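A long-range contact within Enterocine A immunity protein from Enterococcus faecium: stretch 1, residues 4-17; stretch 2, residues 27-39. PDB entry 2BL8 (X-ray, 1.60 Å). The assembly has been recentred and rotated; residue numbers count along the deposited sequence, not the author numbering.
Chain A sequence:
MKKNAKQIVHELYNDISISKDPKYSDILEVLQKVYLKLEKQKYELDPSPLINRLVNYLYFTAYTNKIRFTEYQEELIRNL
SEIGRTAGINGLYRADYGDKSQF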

# COMPACT_ATOMS: atom_id res chain seq x y z
N ASN A 4 -0.47 9.77 -8.16
CA ASN A 4 -1.94 9.63 -7.94
C ASN A 4 -2.25 8.32 -7.21
O ASN A 4 -1.93 7.24 -7.70
CB ASN A 4 -2.68 9.68 -9.28
CG ASN A 4 -4.17 9.45 -9.14
OD1 ASN A 4 -4.62 8.35 -8.84
ND2 ASN A 4 -4.95 10.51 -9.36
N ALA A 5 -2.87 8.43 -6.03
CA ALA A 5 -3.21 7.26 -5.21
C ALA A 5 -4.05 6.21 -5.94
O ALA A 5 -3.72 5.02 -5.92
CB ALA A 5 -3.92 7.71 -3.94
N LYS A 6 -5.15 6.64 -6.56
CA LYS A 6 -6.00 5.69 -7.28
C LYS A 6 -5.20 4.91 -8.31
O LYS A 6 -5.38 3.71 -8.48
CB LYS A 6 -7.13 6.41 -8.02
CG LYS A 6 -8.15 7.12 -7.16
CD LYS A 6 -9.20 7.75 -8.06
CE LYS A 6 -10.11 8.69 -7.30
NZ LYS A 6 -11.09 9.36 -8.21
N GLN A 7 -4.31 5.61 -9.01
CA GLN A 7 -3.49 4.98 -10.04
C GLN A 7 -2.58 3.91 -9.47
O GLN A 7 -2.49 2.81 -10.01
CB GLN A 7 -2.65 6.04 -10.76
CG GLN A 7 -1.97 5.53 -12.01
CD GLN A 7 -1.17 6.62 -12.72
OE1 GLN A 7 -1.63 7.75 -12.84
NE2 GLN A 7 0.02 6.27 -13.18
N ILE A 8 -1.90 4.22 -8.37
CA ILE A 8 -1.00 3.26 -7.75
C ILE A 8 -1.76 2.04 -7.23
O ILE A 8 -1.33 0.91 -7.43
CB ILE A 8 -0.20 3.90 -6.61
CG1 ILE A 8 0.61 5.08 -7.14
CG2 ILE A 8 0.71 2.86 -5.99
CD1 ILE A 8 1.59 4.73 -8.23
N VAL A 9 -2.89 2.27 -6.57
CA VAL A 9 -3.69 1.17 -6.04
C VAL A 9 -4.18 0.30 -7.19
O VAL A 9 -4.12 -0.93 -7.12
CB VAL A 9 -4.91 1.69 -5.25
CG1 VAL A 9 -5.86 0.54 -4.93
CG2 VAL A 9 -4.45 2.35 -3.97
N HIS A 10 -4.67 0.94 -8.25
CA HIS A 10 -5.17 0.23 -9.42
C HIS A 10 -4.04 -0.60 -10.03
O HIS A 10 -4.24 -1.76 -10.37
CB HIS A 10 -5.71 1.23 -10.45
CG HIS A 10 -6.55 0.61 -11.52
ND1 HIS A 10 -7.34 1.36 -12.37
CD2 HIS A 10 -6.72 -0.68 -11.89
CE1 HIS A 10 -7.97 0.55 -13.20
NE2 HIS A 10 -7.61 -0.69 -12.93
N GLU A 11 -2.86 -0.00 -10.15
CA GLU A 11 -1.72 -0.71 -10.73
C GLU A 11 -1.25 -1.87 -9.86
O GLU A 11 -0.90 -2.93 -10.38
CB GLU A 11 -0.57 0.27 -10.97
CG GLU A 11 -0.89 1.36 -11.98
CD GLU A 11 0.22 2.38 -12.15
OE1 GLU A 11 0.95 2.64 -11.17
OE2 GLU A 11 0.35 2.93 -13.26
N LEU A 12 -1.25 -1.68 -8.55
CA LEU A 12 -0.82 -2.74 -7.64
C LEU A 12 -1.83 -3.89 -7.70
O LEU A 12 -1.45 -5.06 -7.74
CB LEU A 12 -0.71 -2.20 -6.21
CG LEU A 12 -0.16 -3.13 -5.12
CD1 LEU A 12 1.24 -3.60 -5.50
CD2 LEU A 12 -0.14 -2.39 -3.79
N TYR A 13 -3.12 -3.54 -7.74
CA TYR A 13 -4.18 -4.55 -7.80
C TYR A 13 -4.03 -5.39 -9.07
O TYR A 13 -4.02 -6.62 -9.01
CB TYR A 13 -5.55 -3.88 -7.82
CG TYR A 13 -6.70 -4.86 -7.87
CD1 TYR A 13 -7.41 -5.19 -6.71
CD2 TYR A 13 -7.05 -5.51 -9.06
CE1 TYR A 13 -8.43 -6.14 -6.74
CE2 TYR A 13 -8.06 -6.46 -9.09
CZ TYR A 13 -8.75 -6.77 -7.92
OH TYR A 13 -9.75 -7.72 -7.95
N ASN A 14 -3.92 -4.72 -10.21
CA ASN A 14 -3.79 -5.40 -11.49
C ASN A 14 -2.55 -6.27 -11.59
O ASN A 14 -2.60 -7.37 -12.13
CB ASN A 14 -3.81 -4.38 -12.63
CG ASN A 14 -5.21 -3.92 -12.97
OD1 ASN A 14 -6.15 -4.12 -12.19
ND2 ASN A 14 -5.37 -3.28 -14.12
N ASP A 15 -1.43 -5.78 -11.07
CA ASP A 15 -0.19 -6.55 -11.14
C ASP A 15 -0.30 -7.84 -10.34
O ASP A 15 0.16 -8.90 -10.77
CB ASP A 15 0.99 -5.73 -10.62
CG ASP A 15 2.32 -6.33 -11.02
OD1 ASP A 15 2.66 -6.27 -12.22
OD2 ASP A 15 3.02 -6.88 -10.14
N ILE A 16 -0.90 -7.75 -9.16
CA ILE A 16 -1.06 -8.91 -8.29
C ILE A 16 -2.13 -9.86 -8.83
O ILE A 16 -1.96 -11.08 -8.82
CB ILE A 16 -1.46 -8.48 -6.85
CG1 ILE A 16 -0.27 -7.79 -6.17
CG2 ILE A 16 -1.90 -9.70 -6.04
CD1 ILE A 16 -0.60 -7.19 -4.81
N SER A 17 -3.24 -9.29 -9.31
CA SER A 17 -4.35 -10.07 -9.82
C SER A 17 -3.99 -10.98 -10.98
O SER A 17 -4.54 -12.08 -11.11
CB SER A 17 -5.49 -9.14 -10.24
OG SER A 17 -5.11 -8.35 -11.35
N ILE A 27 -5.66 -9.62 0.08
CA ILE A 27 -4.98 -8.38 -0.30
C ILE A 27 -5.72 -7.69 -1.44
O ILE A 27 -5.88 -6.47 -1.43
CB ILE A 27 -3.52 -8.67 -0.73
CG1 ILE A 27 -2.68 -9.03 0.50
CG2 ILE A 27 -2.93 -7.48 -1.47
CD1 ILE A 27 -1.31 -9.58 0.16
N LEU A 28 -6.17 -8.46 -2.43
CA LEU A 28 -6.88 -7.88 -3.56
C LEU A 28 -8.21 -7.28 -3.10
O LEU A 28 -8.63 -6.22 -3.57
CB LEU A 28 -7.13 -8.94 -4.64
CG LEU A 28 -5.90 -9.48 -5.36
CD1 LEU A 28 -6.32 -10.58 -6.32
CD2 LEU A 28 -5.21 -8.36 -6.13
N GLU A 29 -8.88 -7.96 -2.17
CA GLU A 29 -10.16 -7.49 -1.65
C GLU A 29 -9.97 -6.14 -0.96
O GLU A 29 -10.78 -5.23 -1.13
CB GLU A 29 -10.73 -8.51 -0.67
CG GLU A 29 -12.09 -8.14 -0.10
CD GLU A 29 -12.69 -9.24 0.74
OE1 GLU A 29 -12.80 -10.38 0.23
OE2 GLU A 29 -13.05 -8.98 1.91
N VAL A 30 -8.91 -6.03 -0.17
CA VAL A 30 -8.63 -4.79 0.54
C VAL A 30 -8.28 -3.67 -0.45
O VAL A 30 -8.75 -2.55 -0.32
CB VAL A 30 -7.47 -4.97 1.54
CG1 VAL A 30 -7.05 -3.62 2.09
CG2 VAL A 30 -7.92 -5.87 2.68
N LEU A 31 -7.45 -3.99 -1.44
CA LEU A 31 -7.08 -2.99 -2.44
C LEU A 31 -8.34 -2.49 -3.14
O LEU A 31 -8.48 -1.29 -3.40
CB LEU A 31 -6.11 -3.59 -3.45
CG LEU A 31 -4.69 -3.81 -2.92
CD1 LEU A 31 -3.88 -4.59 -3.95
CD2 LEU A 31 -4.03 -2.46 -2.63
N GLN A 32 -9.24 -3.41 -3.45
CA GLN A 32 -10.49 -3.06 -4.12
C GLN A 32 -11.27 -2.06 -3.28
O GLN A 32 -11.70 -1.02 -3.78
CB GLN A 32 -11.34 -4.31 -4.34
CG GLN A 32 -12.73 -4.01 -4.88
CD GLN A 32 -12.70 -3.53 -6.31
OE1 GLN A 32 -12.47 -4.31 -7.24
NE2 GLN A 32 -12.94 -2.23 -6.51
N LYS A 33 -11.44 -2.39 -2.00
CA LYS A 33 -12.16 -1.55 -1.06
C LYS A 33 -11.55 -0.16 -0.96
O LYS A 33 -12.27 0.84 -0.93
CB LYS A 33 -12.16 -2.22 0.32
CG LYS A 33 -12.98 -1.50 1.38
CD LYS A 33 -13.01 -2.29 2.68
CE LYS A 33 -13.85 -1.61 3.75
NZ LYS A 33 -13.91 -2.40 5.01
N VAL A 34 -10.23 -0.09 -0.89
CA VAL A 34 -9.53 1.19 -0.79
C VAL A 34 -9.74 2.03 -2.05
O VAL A 34 -9.98 3.24 -1.96
CB VAL A 34 -8.02 0.96 -0.55
CG1 VAL A 34 -7.27 2.29 -0.58
CG2 VAL A 34 -7.81 0.28 0.78
N TYR A 35 -9.65 1.38 -3.21
CA TYR A 35 -9.83 2.06 -4.49
C TYR A 35 -11.17 2.77 -4.55
O TYR A 35 -11.25 3.95 -4.91
CB TYR A 35 -9.75 1.07 -5.65
CG TYR A 35 -9.85 1.73 -7.01
CD1 TYR A 35 -8.76 2.36 -7.58
CD2 TYR A 35 -11.06 1.74 -7.70
CE1 TYR A 35 -8.86 3.00 -8.82
CE2 TYR A 35 -11.18 2.38 -8.94
CZ TYR A 35 -10.07 3.01 -9.48
OH TYR A 35 -10.19 3.65 -10.70
N LEU A 36 -12.23 2.05 -4.20
CA LEU A 36 -13.57 2.62 -4.21
C LEU A 36 -13.66 3.84 -3.29
O LEU A 36 -14.27 4.85 -3.65
CB LEU A 36 -14.60 1.56 -3.80
CG LEU A 36 -14.78 0.43 -4.82
CD1 LEU A 36 -15.67 -0.66 -4.24
CD2 LEU A 36 -15.38 0.98 -6.11
N LYS A 37 -13.05 3.75 -2.11
CA LYS A 37 -13.07 4.86 -1.17
C LYS A 37 -12.33 6.08 -1.72
O LYS A 37 -12.76 7.22 -1.52
CB LYS A 37 -12.43 4.45 0.16
CG LYS A 37 -13.24 3.45 0.95
CD LYS A 37 -12.66 3.25 2.34
CE LYS A 37 -13.52 2.30 3.16
NZ LYS A 37 -14.93 2.78 3.24
N LEU A 38 -11.23 5.84 -2.42
CA LEU A 38 -10.44 6.92 -3.00
C LEU A 38 -11.17 7.67 -4.11
O LEU A 38 -10.74 8.74 -4.53
CB LEU A 38 -9.10 6.38 -3.53
CG LEU A 38 -8.09 5.91 -2.48
CD1 LEU A 38 -6.89 5.27 -3.16
CD2 LEU A 38 -7.64 7.09 -1.63
N GLU A 39 -12.27 7.11 -4.59
CA GLU A 39 -13.05 7.76 -5.65
C GLU A 39 -14.13 8.66 -5.05
O GLU A 39 -14.88 9.30 -5.79
CB GLU A 39 -13.69 6.71 -6.57
CG GLU A 39 -12.70 5.98 -7.47
CD GLU A 39 -13.37 4.97 -8.37
OE1 GLU A 39 -14.04 4.06 -7.84
OE2 GLU A 39 -13.23 5.08 -9.61
O HOH W 1 -8.06 4.38 -11.86

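Residues 5-17 and 27-38 form two helices that run nearly antiparallel, their N-to-C directions 158° apart and their axes 9.6 Å apart at closest approach. The backbones come equally near at two points, where CA of Lys 6 lies 6.0 Å from CA of Tyr 35 and CA of Tyr 13 lies 6.0 Å from CA of Leu 28. No direct hydrogen bond links the stretches; the 787 Å² buried between them is held chiefly by side-chain packing, with one water bridging at the margin.

Leu 31 is the centre of the contact. Its CA-to-CB bond points toward the first helix, and its side chain fits as a knob into the hole formed by Val 9, Leu 12, Tyr 13 and Ile 16. With chi1 m and chi2 t, both methyls reach into this hole: CD2 lies 4.1 Å from CD2 of Leu 12 and 4.2 Å from CG1 of Val 9, and CD1 lies 4.3 Å from CD1 of Ile 16. Val 9 also points directly at its partner helix, and a short, branched side chain suits this position. Its t rotamer sets CG1 3.5 Å from the backbone O of Leu 31 and 4.0 Å from CB of Tyr 35, and CG2 3.9 Å from CD1 of Leu 38. That same leucine methyl is 3.9 Å from CB of Ala 5, whose small side chain points toward the second helix.

At the other end, Ile 16 in its m, t conformation uses both branches. The extended CD1 reaches CG2 of Ile 27 at 4.1 Å, whereas CG2 meets CD2 of Leu 28 at 3.6 Å. Leu 28 leaves its helix sideways, but its m, t rotamer brings the tip back to the contact and lays CD2 over one face of the Tyr 13 ring, 4.0 Å from the ring centroid and 15° off the normal, a CH-pi contact.

The two tyrosines solve a similar problem from opposite helices. Each starts sideways and takes chi1 t, and the end of each comes nearer the partner helix than its CA-to-CB bond suggests. Tyr 13 places CE1 3.7 Å from CB of Leu 28 and presents its edge to Leu 31, with CD1 3.9 Å from CB. Tyr 35 has its edge near Lys 6, CE1 lying 3.6 Å from the backbone O. Its ring is oblique to that of His 10, with planes at 65° and centroids 5.4 Å apart. Here a polar link appears: water 1 hydrogen-bonds with Tyr 35 OH at 2.5 Å and with His 10 ND1 at 3.1 Å, joining the helices on their exposed side.

Lys 6 closes the end near Leu 38 and Glu 39. Its CB leaves sideways, but chi1 m followed by three t angles stretches the chain toward the C-terminal end of the partner helix, so that CG packs 3.8 Å from CB of Leu 38 and CE lies 3.8 Å from CG of Glu 39. A long aliphatic chain ending in an ammonium group suits this exposed edge: its methylenes pack on Leu 38 and Glu 39 while the polar end stays at the margin.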